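Local atomic coordinates of phospho-furanose lactonase (Mycoplasma synoviae, PDB entry 3OVG), a protein that hydrolyses phosphorylated sugar 1,4-lactones such as D-xylono-1,4-lactone 5-phosphate, using two zinc ions bound in each subunit. Residues P72-D77 and K105-Y110; E83-V88 and G93-S98; S112-A115 and E121-K124; A128-G133 and L328-K333. All blocks are in the same frame, centred on the assembly; numbering follows the deposited sequence.

Contact 1 (P72-D77 and K105-Y110); sequences PNVGRD and KFYDKY
The phenol oxygen of Tyr107 is gripped twice: a water sits 2.8 Å from Tyr107 OH and also accepts from the backbone N of Asn73, while His102 N, outside both segments, is hydrogen-bonded to the same hydroxyl. The water therefore ties the tyrosine end to the 72-77 loop, and the two polar partners probably limit how far the ring can shift. The end of the Asn73 side chain lies at the edge of this ring, its amide plane almost upright (88°) to the ring plane, while Asn73 CB nears Tyr107 CE2 (3.8 Å) from one side of that plane. These are two loops that follow strands 63-68 and 94-97 of a phosphotriesterase-family TIM barrel, on the side where the zinc ions lie. Val74 fills the angle between the two aromatic residues. Its CG2 branch, anti to the carbonyl carbon, lies 3.8 Å from Tyr107 OH and 3.9 Å from Phe106 CB; the other branch, CG1, reaches the Phe106 ring at CD2 (4.2 Å). Phe106 in turn meets His102 edge-to-face and packs on helix 35-39 through Pro35. Its side chain is about 6 Å from that of the zinc ligand His188 and about 7 Å from a bound zinc ion.

Contact 2 (E83-V88 and G93-S98); sequences EIANAV and GNVIMS
Ala85 and Val95 form an apolar part of this contact, where helix 78-88 leans on strand 94-97. The methyl of Ala85 meets one branch of the valine, with Ala85 CB 3.9 Å from Val95 CG2 and 4.1 Å from Val95 CB. Val95 CG1 lies anti to the backbone N (chi1 178°), which leaves CG2 anti to the carbonyl carbon and turned to Ala85. This is consistent with a close approach of the helix backbone, the CA atoms of Ala85 and Val95 being 5.8 Å apart. Val95 and Val88 both pack on Phe55 of helix 48-60 as well, which extends the apolar layer beyond the two segments.

At the Val88-Gly93 end, close packing is joined by a backbone bond and a bridging water. Gly93 N donates to Val88 O at 3.1 Å, approaching from 38° out of the carbonyl plane, while Val88 CG2 rests 3.9 Å from Gly93 CA. Having no side chain, Gly93 leaves room for this methyl. The water donates to both Ala85 O and Gly93 O at 2.8 Å. On the solvent side of the helix, by contrast, Glu83 is exposed and Asn86 points away from the strand. The contact closes the beta-alpha-beta unit of strand 63-68, helix 78-88 and strand 94-97. Within an otherwise apolar interface, the buried carbonyls Val88 O, Ala85 O and Gly93 O thus all have donors.

Contact 3 (S112-A115 and E121-K124); sequences SWLA and EIVK
Ile122 pushes its side chain into the angle between Trp113 and the backbone of helix 113-116. From helix 119-131 its CB points toward the shorter helix, and CG1, anti to the carbonyl carbon (chi1 -68°), carries the chain onward to CD1. Two parts of the indole's six-membered ring, Trp113 CE3 and Trp113 CZ3, each lie 4.0 Å from Ile122 CG1, the isoleucine approaching the ring at a slant. The terminal methyl goes further and ends among backbone oxygens: Ile122 CD1 is 3.6 Å from Trp113 O and 4.1 Å from Leu114 O. Leu114 adds a looser apolar touch, its CD1 4.4 Å from Ile122 CD1.

The first torsion places the indole. Trp113 CG stands between the backbone N and the carbonyl carbon (chi1 76°), which brings the far ring back toward Ile122 although the CB does not itself point there. At the start of the short helix, Ser112 OG accepts from Ala115 N at 3.2 Å, an N-cap bond. Phe101 touches Trp113, Leu114 and Ile122 alike, and Pro142 of a second subunit packs on Trp113, so the indole is shared between intrachain packing and the assembly. A short N-capped helix in the connection after strand 94-97 thus packs against the first turns of helix 119-131, one of the outer helices of the TIM barrel.

Contact 4 (A128-G133 and L328-K333); sequences AEIEEG and LAFDEK
Lys333 stretches across to Glu131, and the two side chains come from opposite directions. Lys333 CB points toward the helix, CG lies anti to the carbonyl carbon (chi1 -60°), and from there the chain runs extended to NZ. The first carbon to near the carboxylate is Lys333 CD, 4.0 Å from Glu131 OE2. The next, Lys333 CE, closes to 3.3 Å from Glu131 OE2, and the ammonium at the tip, Lys333 NZ, makes a salt bridge with that oxygen at 3.0 Å. Glu131 OE1 is 3.7 Å from Lys333 NZ, so the ammonium is bound to OE2 rather than shared evenly. The nitrogen stands above the carboxylate plane, 44° out of it. Lys333 is exposed, and the pair lies at the outer margin of the contact.

Deeper in, Ile130 CG2 meets the rim of the Phe330 ring near its plane, 3.8 Å from Phe330 CE2 and 3.9 Å from Phe330 CZ. The ring also stacks with Phe7. Helix 119-131 ends here, and its Ile130 and Glu131 touch Thr181 at the end of helix 165-181, while the 328-333 loop, between helices 313-327 and 343-351, is hydrogen-bonded through the Phe330 backbone to Phe7 of strand 7-10.

Along the chain, contact 2 is nested within the loop closed by contact 1, and contacts 3 and 4 follow; the last reaches almost 200 residues ahead. Contacts 1 and 2 have centres about 23 Å apart and meet through Arg76 and Ser98, where Arg76 NH1 lies 3.0 Å from Ser98 O. The same guanidinium forms a salt bridge with Glu129 of contact 4, so Arg76 ties the loop before helix 78-88 to Ser98 of segment 93-98 and to helix 119-131. Contacts 3 and 4 share that helix, with centres about 18 Å apart. Together they link barrel strand 94-97, outer helices, loops on the zinc side and the chain's late segment, contact 1 being nearest the zinc site.

Contact 1 (P72-D77 and K105-Y110)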
loop_
_atom_site.group_PDB
_atom_site.type_symbol
_atom_site.label_atom_id
_atom_site.label_comp_id
_atom_site.label_asym_id
_atom_site.label_seq_id
_atom_site.Cartn_x
_atom_site.Cartn_y
_atom_site.Cartn_z
ATOM N N PRO A 72 20.758 20.469 7.099
ATOM C CA PRO A 72 21.757 19.762 6.272
ATOM C C PRO A 72 21.286 18.406 5.734
ATOM O O PRO A 72 21.527 18.081 4.572
ATOM C CB PRO A 72 22.926 19.522 7.240
ATOM C CG PRO A 72 22.660 20.338 8.453
ATOM C CD PRO A 72 21.318 21.017 8.342
ATOM N N ASN A 73 20.636 17.612 6.585
ATOM C CA ASN A 73 20.376 16.212 6.243
ATOM C C ASN A 73 19.048 15.994 5.531
ATOM O O ASN A 73 18.729 14.875 5.185
ATOM C CB ASN A 73 20.417 15.342 7.488
ATOM C CG ASN A 73 21.760 15.435 8.215
ATOM O OD1 ASN A 73 22.819 15.093 7.661
ATOM N ND2 ASN A 73 21.717 15.896 9.443
ATOM N N VAL A 74 18.279 17.055 5.337
ATOM C CA VAL A 74 16.992 16.915 4.673
ATOM C C VAL A 74 16.907 17.851 3.452
ATOM O O VAL A 74 16.364 18.935 3.522
ATOM C CB VAL A 74 15.845 17.089 5.684
ATOM C CG1 VAL A 74 14.475 16.912 5.018
ATOM C CG2 VAL A 74 15.997 16.052 6.782
ATOM N N GLY A 75 17.529 17.439 2.352
ATOM C CA GLY A 75 17.389 18.137 1.086
ATOM C C GLY A 75 18.299 19.303 0.732
ATOM O O GLY A 75 18.311 19.729 -0.431
ATOM N N ARG A 76 19.080 19.788 1.699
ATOM C CA ARG A 76 19.862 21.011 1.529
ATOM C C ARG A 76 20.916 20.811 0.477
ATOM O O ARG A 76 21.618 19.777 0.457
ATOM C CB ARG A 76 20.520 21.436 2.847
ATOM C CG ARG A 76 21.039 22.867 2.835
ATOM C CD ARG A 76 21.787 23.257 4.144
ATOM N NE ARG A 76 23.100 22.596 4.221
ATOM C CZ ARG A 76 23.973 22.716 5.223
ATOM N NH1 ARG A 76 23.679 23.462 6.301
ATOM N NH2 ARG A 76 25.146 22.038 5.150
ATOM N N ASP A 77 21.054 21.813 -0.382
ATOM C CA ASP A 77 22.037 21.770 -1.461
ATOM C C ASP A 77 22.769 23.116 -1.467
ATOM O O ASP A 77 22.271 24.116 -1.990
ATOM C CB ASP A 77 21.349 21.459 -2.800
ATOM C CG ASP A 77 22.342 21.264 -3.954
ATOM O OD1 ASP A 77 23.449 21.838 -3.899
ATOM O OD2 ASP A 77 21.999 20.560 -4.931
ATOM N N LYS A 105 11.073 12.274 12.627
ATOM C CA LYS A 105 10.627 11.320 11.624
ATOM C C LYS A 105 11.648 11.173 10.510
ATOM O O LYS A 105 11.724 10.111 9.883
ATOM C CB LYS A 105 9.302 11.782 10.982
ATOM C CG LYS A 105 8.657 10.716 10.071
ATOM C CD LYS A 105 7.422 11.276 9.288
ATOM C CE LYS A 105 6.707 10.144 8.528
ATOM N NZ LYS A 105 5.265 10.425 8.233
ATOM N N PHE A 106 12.396 12.243 10.240
ATOM C CA PHE A 106 13.386 12.253 9.156
ATOM C C PHE A 106 14.787 11.790 9.553
ATOM O O PHE A 106 15.719 11.923 8.766
ATOM C CB PHE A 106 13.472 13.631 8.502
ATOM C CG PHE A 106 12.217 14.036 7.806
ATOM C CD1 PHE A 106 11.457 13.099 7.127
ATOM C CD2 PHE A 106 11.791 15.350 7.820
ATOM C CE1 PHE A 106 10.291 13.468 6.470
ATOM C CE2 PHE A 106 10.636 15.728 7.159
ATOM C CZ PHE A 106 9.877 14.781 6.481
ATOM N N TYR A 107 14.925 11.246 10.760
ATOM C CA TYR A 107 16.201 10.709 11.226
ATOM C C TYR A 107 16.030 9.312 11.831
ATOM O O TYR A 107 15.193 9.098 12.707
ATOM C CB TYR A 107 16.819 11.631 12.288
ATOM C CG TYR A 107 17.040 13.017 11.756
ATOM C CD1 TYR A 107 16.039 13.948 11.841
ATOM C CD2 TYR A 107 18.222 13.363 11.115
ATOM C CE1 TYR A 107 16.201 15.186 11.346
ATOM C CE2 TYR A 107 18.402 14.618 10.589
ATOM C CZ TYR A 107 17.373 15.533 10.729
ATOM O OH TYR A 107 17.463 16.818 10.248
ATOM N N ASP A 108 16.841 8.368 11.397
ATOM C CA ASP A 108 16.804 7.040 11.997
ATOM C C ASP A 108 16.960 7.104 13.521
ATOM O O ASP A 108 18.011 7.509 14.012
ATOM C CB ASP A 108 17.937 6.193 11.425
ATOM C CG ASP A 108 17.800 4.757 11.816
ATOM O OD1 ASP A 108 17.899 4.466 13.023
ATOM O OD2 ASP A 108 17.547 3.937 10.912
ATOM N N LYS A 109 15.951 6.681 14.276
ATOM C CA LYS A 109 15.995 6.861 15.726
ATOM C C LYS A 109 16.997 5.969 16.424
ATOM O O LYS A 109 17.293 6.175 17.587
ATOM C CB LYS A 109 14.640 6.634 16.374
ATOM C CG LYS A 109 14.252 5.178 16.465
ATOM C CD LYS A 109 12.952 4.993 17.285
ATOM C CE LYS A 109 12.103 3.884 16.697
ATOM N NZ LYS A 109 11.327 3.184 17.773
ATOM N N TYR A 110 17.515 4.974 15.725
ATOM C CA TYR A 110 18.444 4.061 16.368
ATOM C C TYR A 110 19.888 4.476 16.156
ATOM O O TYR A 110 20.703 4.389 17.060
ATOM C CB TYR A 110 18.244 2.624 15.851
ATOM C CG TYR A 110 16.850 2.067 16.066
ATOM C CD1 TYR A 110 16.460 1.564 17.322
ATOM C CD2 TYR A 110 15.926 2.043 15.027
ATOM C CE1 TYR A 110 15.183 1.049 17.532
ATOM C CE2 TYR A 110 14.626 1.525 15.230
ATOM C CZ TYR A 110 14.273 1.035 16.490
ATOM O OH TYR A 110 13.003 0.530 16.700
HETATM O O HOH W 1 19.950 17.874 9.611
#

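Contact 2 (E83-V88 and G93-S98)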
loop_
_atom_site.group_PDB
_atom_site.type_symbol
_atom_site.label_atom_id
_atom_site.label_comp_id
_atom_site.label_asym_id
_atom_site.label_seq_id
_atom_site.Cartn_x
_atom_site.Cartn_y
_atom_site.Cartn_z
ATOM N N GLU A 83 24.359 28.997 -6.429
ATOM C CA GLU A 83 24.171 29.448 -7.828
ATOM C C GLU A 83 22.964 30.378 -7.906
ATOM O O GLU A 83 22.981 31.363 -8.614
ATOM C CB GLU A 83 23.908 28.313 -8.817
ATOM C CG GLU A 83 25.047 27.297 -9.043
ATOM C CD GLU A 83 24.657 26.290 -10.126
ATOM O OE1 GLU A 83 24.437 26.721 -11.281
ATOM O OE2 GLU A 83 24.541 25.087 -9.827
ATOM N N ILE A 84 21.896 30.031 -7.200
ATOM C CA ILE A 84 20.706 30.858 -7.204
ATOM C C ILE A 84 21.012 32.228 -6.557
ATOM O O ILE A 84 20.674 33.260 -7.107
ATOM C CB ILE A 84 19.516 30.148 -6.505
ATOM C CG1 ILE A 84 19.134 28.856 -7.259
ATOM C CG2 ILE A 84 18.361 31.114 -6.382
ATOM C CD1 ILE A 84 18.317 27.844 -6.447
ATOM N N ALA A 85 21.701 32.235 -5.413
ATOM C CA ALA A 85 22.014 33.486 -4.724
ATOM C C ALA A 85 22.841 34.427 -5.622
ATOM O O ALA A 85 22.567 35.619 -5.719
ATOM C CB ALA A 85 22.775 33.196 -3.390
ATOM N N ASN A 86 23.865 33.875 -6.263
ATOM C CA ASN A 86 24.757 34.668 -7.109
ATOM C C ASN A 86 24.041 35.205 -8.337
ATOM O O ASN A 86 24.368 36.286 -8.833
ATOM C CB ASN A 86 25.953 33.812 -7.553
ATOM C CG ASN A 86 27.051 33.779 -6.510
ATOM O OD1 ASN A 86 27.475 34.819 -6.019
ATOM N ND2 ASN A 86 27.520 32.595 -6.183
ATOM N N ALA A 87 23.083 34.438 -8.845
ATOM C CA ALA A 87 22.313 34.855 -10.005
ATOM C C ALA A 87 21.412 36.054 -9.677
ATOM O O ALA A 87 21.072 36.857 -10.552
ATOM C CB ALA A 87 21.499 33.703 -10.538
ATOM N N VAL A 88 21.051 36.215 -8.407
ATOM C CA VAL A 88 20.177 37.329 -8.102
ATOM C C VAL A 88 20.799 38.431 -7.247
ATOM O O VAL A 88 20.111 39.397 -6.920
ATOM C CB VAL A 88 18.799 36.886 -7.486
ATOM C CG1 VAL A 88 18.089 35.897 -8.403
ATOM C CG2 VAL A 88 18.955 36.331 -6.056
ATOM N N GLY A 93 18.648 40.555 -4.475
ATOM C CA GLY A 93 18.142 39.361 -3.806
ATOM C C GLY A 93 19.123 38.832 -2.763
ATOM O O GLY A 93 20.331 38.861 -3.001
ATOM N N ASN A 94 18.618 38.356 -1.619
ATOM C CA ASN A 94 19.468 37.719 -0.606
ATOM C C ASN A 94 18.958 36.326 -0.255
ATOM O O ASN A 94 17.733 36.093 -0.212
ATOM C CB ASN A 94 19.517 38.510 0.708
ATOM C CG ASN A 94 19.950 39.974 0.528
ATOM O OD1 ASN A 94 19.124 40.901 0.653
ATOM N ND2 ASN A 94 21.242 40.187 0.256
ATOM N N VAL A 95 19.887 35.417 0.028
ATOM C CA VAL A 95 19.540 34.084 0.525
ATOM C C VAL A 95 20.173 33.790 1.896
ATOM O O VAL A 95 21.377 34.028 2.135
ATOM C CB VAL A 95 19.950 33.009 -0.464
ATOM C CG1 VAL A 95 19.624 31.616 0.106
ATOM C CG2 VAL A 95 19.247 33.238 -1.821
ATOM N N ILE A 96 19.351 33.289 2.810
ATOM C CA ILE A 96 19.850 32.886 4.108
ATOM C C ILE A 96 19.606 31.399 4.212
ATOM O O ILE A 96 18.488 30.935 3.994
ATOM C CB ILE A 96 19.155 33.633 5.235
ATOM C CG1 ILE A 96 19.539 35.123 5.188
ATOM C CG2 ILE A 96 19.527 32.999 6.601
ATOM C CD1 ILE A 96 18.821 35.953 6.279
HETATM N N MSE A 97 20.650 30.632 4.507
HETATM C CA MSE A 97 20.483 29.189 4.564
HETATM C C MSE A 97 20.534 28.705 6.008
HETATM O O MSE A 97 20.945 29.460 6.889
HETATM C CB MSE A 97 21.549 28.493 3.703
HETATM C CG MSE A 97 21.261 28.659 2.200
HETATM SE SE MSE A 97 22.619 27.605 1.220
HETATM C CE MSE A 97 21.838 25.793 1.369
ATOM N N SER A 98 20.175 27.434 6.235
ATOM C CA SER A 98 19.966 26.952 7.596
ATOM C C SER A 98 20.906 25.860 8.003
ATOM O O SER A 98 21.306 25.015 7.176
ATOM C CB SER A 98 18.543 26.446 7.758
ATOM O OG SER A 98 18.284 26.088 9.104
HETATM O O HOH W 2 21.694 36.453 -3.220
#

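Contact 3 (S112-A115 and E121-K124)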
loop_
_atom_site.group_PDB
_atom_site.type_symbol
_atom_site.label_atom_id
_atom_site.label_comp_id
_atom_site.label_asym_id
_atom_site.label_seq_id
_atom_site.Cartn_x
_atom_site.Cartn_y
_atom_site.Cartn_z
ATOM N N SER A 112 21.079 7.232 13.663
ATOM C CA SER A 112 21.388 8.519 13.065
ATOM C C SER A 112 22.311 9.316 14.002
ATOM O O SER A 112 22.313 9.079 15.193
ATOM C CB SER A 112 20.099 9.306 12.865
ATOM O OG SER A 112 19.712 9.904 14.077
ATOM N N TRP A 113 23.050 10.294 13.478
ATOM C CA TRP A 113 23.960 11.067 14.343
ATOM C C TRP A 113 23.188 11.918 15.370
ATOM O O TRP A 113 23.669 12.156 16.486
ATOM C CB TRP A 113 24.979 11.893 13.529
ATOM C CG TRP A 113 24.471 13.170 12.863
ATOM C CD1 TRP A 113 23.451 13.296 11.942
ATOM C CD2 TRP A 113 24.996 14.485 13.054
ATOM N NE1 TRP A 113 23.318 14.619 11.562
ATOM C CE2 TRP A 113 24.259 15.361 12.229
ATOM C CE3 TRP A 113 26.037 15.011 13.843
ATOM C CZ2 TRP A 113 24.528 16.727 12.175
ATOM C CZ3 TRP A 113 26.305 16.359 13.771
ATOM C CH2 TRP A 113 25.553 17.204 12.946
ATOM N N LEU A 114 21.980 12.345 15.008
ATOM C CA LEU A 114 21.127 13.040 15.977
ATOM C C LEU A 114 20.872 12.159 17.189
ATOM O O LEU A 114 20.904 12.621 18.321
ATOM C CB LEU A 114 19.796 13.456 15.353
ATOM C CG LEU A 114 18.813 14.130 16.323
ATOM C CD1 LEU A 114 19.511 15.283 16.970
ATOM C CD2 LEU A 114 17.569 14.575 15.530
ATOM N N ALA A 115 20.624 10.876 16.953
ATOM C CA ALA A 115 20.282 9.967 18.033
ATOM C C ALA A 115 21.504 9.658 18.881
ATOM O O ALA A 115 21.420 9.608 20.104
ATOM C CB ALA A 115 19.715 8.656 17.449
ATOM N N GLU A 121 28.798 17.761 20.983
ATOM C CA GLU A 121 29.491 17.654 19.691
ATOM C C GLU A 121 28.594 18.115 18.530
ATOM O O GLU A 121 29.053 18.687 17.546
ATOM C CB GLU A 121 29.942 16.212 19.421
ATOM C CG GLU A 121 30.953 15.654 20.451
ATOM C CD GLU A 121 32.260 16.402 20.409
ATOM O OE1 GLU A 121 32.726 16.733 19.290
ATOM O OE2 GLU A 121 32.828 16.662 21.493
ATOM N N ILE A 122 27.315 17.827 18.633
ATOM C CA ILE A 122 26.384 18.277 17.602
ATOM C C ILE A 122 26.357 19.808 17.573
ATOM O O ILE A 122 26.400 20.405 16.496
ATOM C CB ILE A 122 24.977 17.689 17.812
ATOM C CG1 ILE A 122 25.052 16.189 17.553
ATOM C CG2 ILE A 122 23.933 18.397 16.886
ATOM C CD1 ILE A 122 23.808 15.420 17.902
ATOM N N VAL A 123 26.337 20.427 18.754
ATOM C CA VAL A 123 26.418 21.883 18.857
ATOM C C VAL A 123 27.652 22.449 18.138
ATOM O O VAL A 123 27.519 23.409 17.381
ATOM C CB VAL A 123 26.351 22.373 20.317
ATOM C CG1 VAL A 123 26.690 23.848 20.386
ATOM C CG2 VAL A 123 24.935 22.128 20.895
ATOM N N LYS A 124 28.841 21.863 18.356
ATOM C CA LYS A 124 30.046 22.303 17.640
ATOM C C LYS A 124 29.864 22.277 16.136
ATOM O O LYS A 124 30.259 23.206 15.439
ATOM C CB LYS A 124 31.265 21.440 17.978
ATOM C CG LYS A 124 31.658 21.477 19.442
ATOM C CD LYS A 124 32.711 20.401 19.734
ATOM C CE LYS A 124 32.970 20.370 21.200
ATOM N NZ LYS A 124 32.638 21.728 21.732
#

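Contact 4 (A128-G133 and L328-K333)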
loop_
_atom_site.group_PDB
_atom_site.type_symbol
_atom_site.label_atom_id
_atom_site.label_comp_id
_atom_site.label_asym_id
_atom_site.label_seq_id
_atom_site.Cartn_x
_atom_site.Cartn_y
_atom_site.Cartn_z
ATOM N N ALA A 128 29.890 25.459 13.746
ATOM C CA ALA A 128 30.828 25.514 12.622
ATOM C C ALA A 128 30.119 25.986 11.358
ATOM O O ALA A 128 30.684 26.727 10.555
ATOM C CB ALA A 128 31.477 24.123 12.383
ATOM N N GLU A 129 28.876 25.555 11.157
ATOM C CA GLU A 129 28.173 25.961 9.940
ATOM C C GLU A 129 27.822 27.449 9.960
ATOM O O GLU A 129 27.854 28.102 8.928
ATOM C CB GLU A 129 26.920 25.123 9.699
ATOM C CG GLU A 129 27.226 23.666 9.364
ATOM C CD GLU A 129 26.270 23.087 8.323
ATOM O OE1 GLU A 129 25.016 23.080 8.537
ATOM O OE2 GLU A 129 26.795 22.641 7.291
ATOM N N ILE A 130 27.460 27.960 11.129
ATOM C CA ILE A 130 27.162 29.387 11.316
ATOM C C ILE A 130 28.454 30.259 11.220
ATOM O O ILE A 130 28.451 31.332 10.619
ATOM C CB ILE A 130 26.479 29.617 12.693
ATOM C CG1 ILE A 130 25.132 28.877 12.802
ATOM C CG2 ILE A 130 26.252 31.086 12.950
ATOM C CD1 ILE A 130 24.001 29.489 11.928
ATOM N N GLU A 131 29.563 29.775 11.790
ATOM C CA GLU A 131 30.765 30.598 11.961
ATOM C C GLU A 131 31.957 30.279 11.046
ATOM O O GLU A 131 32.801 31.142 10.823
ATOM C CB GLU A 131 31.208 30.647 13.452
ATOM C CG GLU A 131 30.112 31.244 14.362
ATOM C CD GLU A 131 30.564 31.531 15.785
ATOM O OE1 GLU A 131 31.441 30.795 16.333
ATOM O OE2 GLU A 131 29.986 32.482 16.362
ATOM N N GLU A 132 32.043 29.072 10.513
ATOM C CA GLU A 132 33.122 28.780 9.591
ATOM C C GLU A 132 32.624 28.626 8.157
ATOM O O GLU A 132 33.119 29.283 7.240
ATOM C CB GLU A 132 33.867 27.529 10.044
ATOM C CG GLU A 132 34.602 27.734 11.363
ATOM C CD GLU A 132 35.190 26.439 11.872
ATOM O OE1 GLU A 132 35.889 25.771 11.086
ATOM O OE2 GLU A 132 34.940 26.080 13.038
ATOM N N GLY A 133 31.650 27.746 7.973
ATOM C CA GLY A 133 31.073 27.523 6.656
ATOM C C GLY A 133 30.219 26.263 6.645
ATOM O O GLY A 133 30.516 25.304 7.357
ATOM N N LEU A 328 15.657 38.148 12.424
ATOM C CA LEU A 328 16.770 37.546 11.687
ATOM C C LEU A 328 18.127 38.177 12.019
ATOM O O LEU A 328 19.164 37.699 11.551
ATOM C CB LEU A 328 16.527 37.623 10.169
ATOM C CG LEU A 328 15.326 36.828 9.628
ATOM C CD1 LEU A 328 15.211 37.115 8.120
ATOM C CD2 LEU A 328 15.548 35.337 9.834
ATOM N N ALA A 329 18.124 39.249 12.815
ATOM C CA ALA A 329 19.371 39.931 13.181
ATOM C C ALA A 329 20.163 39.070 14.160
ATOM O O ALA A 329 19.568 38.507 15.065
ATOM C CB ALA A 329 19.045 41.299 13.817
ATOM N N PHE A 330 21.477 38.944 14.012
ATOM C CA PHE A 330 22.230 38.225 15.042
ATOM C C PHE A 330 22.201 38.960 16.383
ATOM O O PHE A 330 22.258 40.196 16.430
ATOM C CB PHE A 330 23.682 38.000 14.607
ATOM C CG PHE A 330 23.885 36.711 13.819
ATOM C CD1 PHE A 330 23.053 36.396 12.756
ATOM C CD2 PHE A 330 24.897 35.831 14.152
ATOM C CE1 PHE A 330 23.226 35.227 12.022
ATOM C CE2 PHE A 330 25.100 34.652 13.412
ATOM C CZ PHE A 330 24.272 34.347 12.359
ATOM N N ASP A 331 22.126 38.205 17.476
ATOM C CA ASP A 331 22.339 38.781 18.806
ATOM C C ASP A 331 23.826 38.830 19.010
ATOM O O ASP A 331 24.567 38.196 18.244
ATOM C CB ASP A 331 21.773 37.875 19.899
ATOM C CG ASP A 331 20.359 38.203 20.241
ATOM O OD1 ASP A 331 19.809 39.149 19.626
ATOM O OD2 ASP A 331 19.811 37.524 21.124
ATOM N N GLU A 332 24.263 39.563 20.038
ATOM C CA GLU A 332 25.626 39.421 20.510
ATOM C C GLU A 332 25.763 38.001 21.066
ATOM O O GLU A 332 24.807 37.454 21.632
ATOM C CB GLU A 332 25.983 40.440 21.610
ATOM C CG GLU A 332 26.061 41.928 21.149
ATOM C CD GLU A 332 26.764 42.123 19.790
ATOM O OE1 GLU A 332 28.017 41.930 19.689
ATOM O OE2 GLU A 332 26.047 42.488 18.818
ATOM N N LYS A 333 26.968 37.450 20.915
ATOM C CA LYS A 333 27.345 36.143 21.440
ATOM C C LYS A 333 27.303 36.088 22.963
ATOM O O LYS A 333 27.604 37.069 23.641
ATOM C CB LYS A 333 28.763 35.809 21.027
ATOM C CG LYS A 333 28.988 35.765 19.561
ATOM C CD LYS A 333 30.347 35.074 19.355
ATOM C CE LYS A 333 30.876 35.209 17.954
ATOM N NZ LYS A 333 31.993 34.186 17.785
#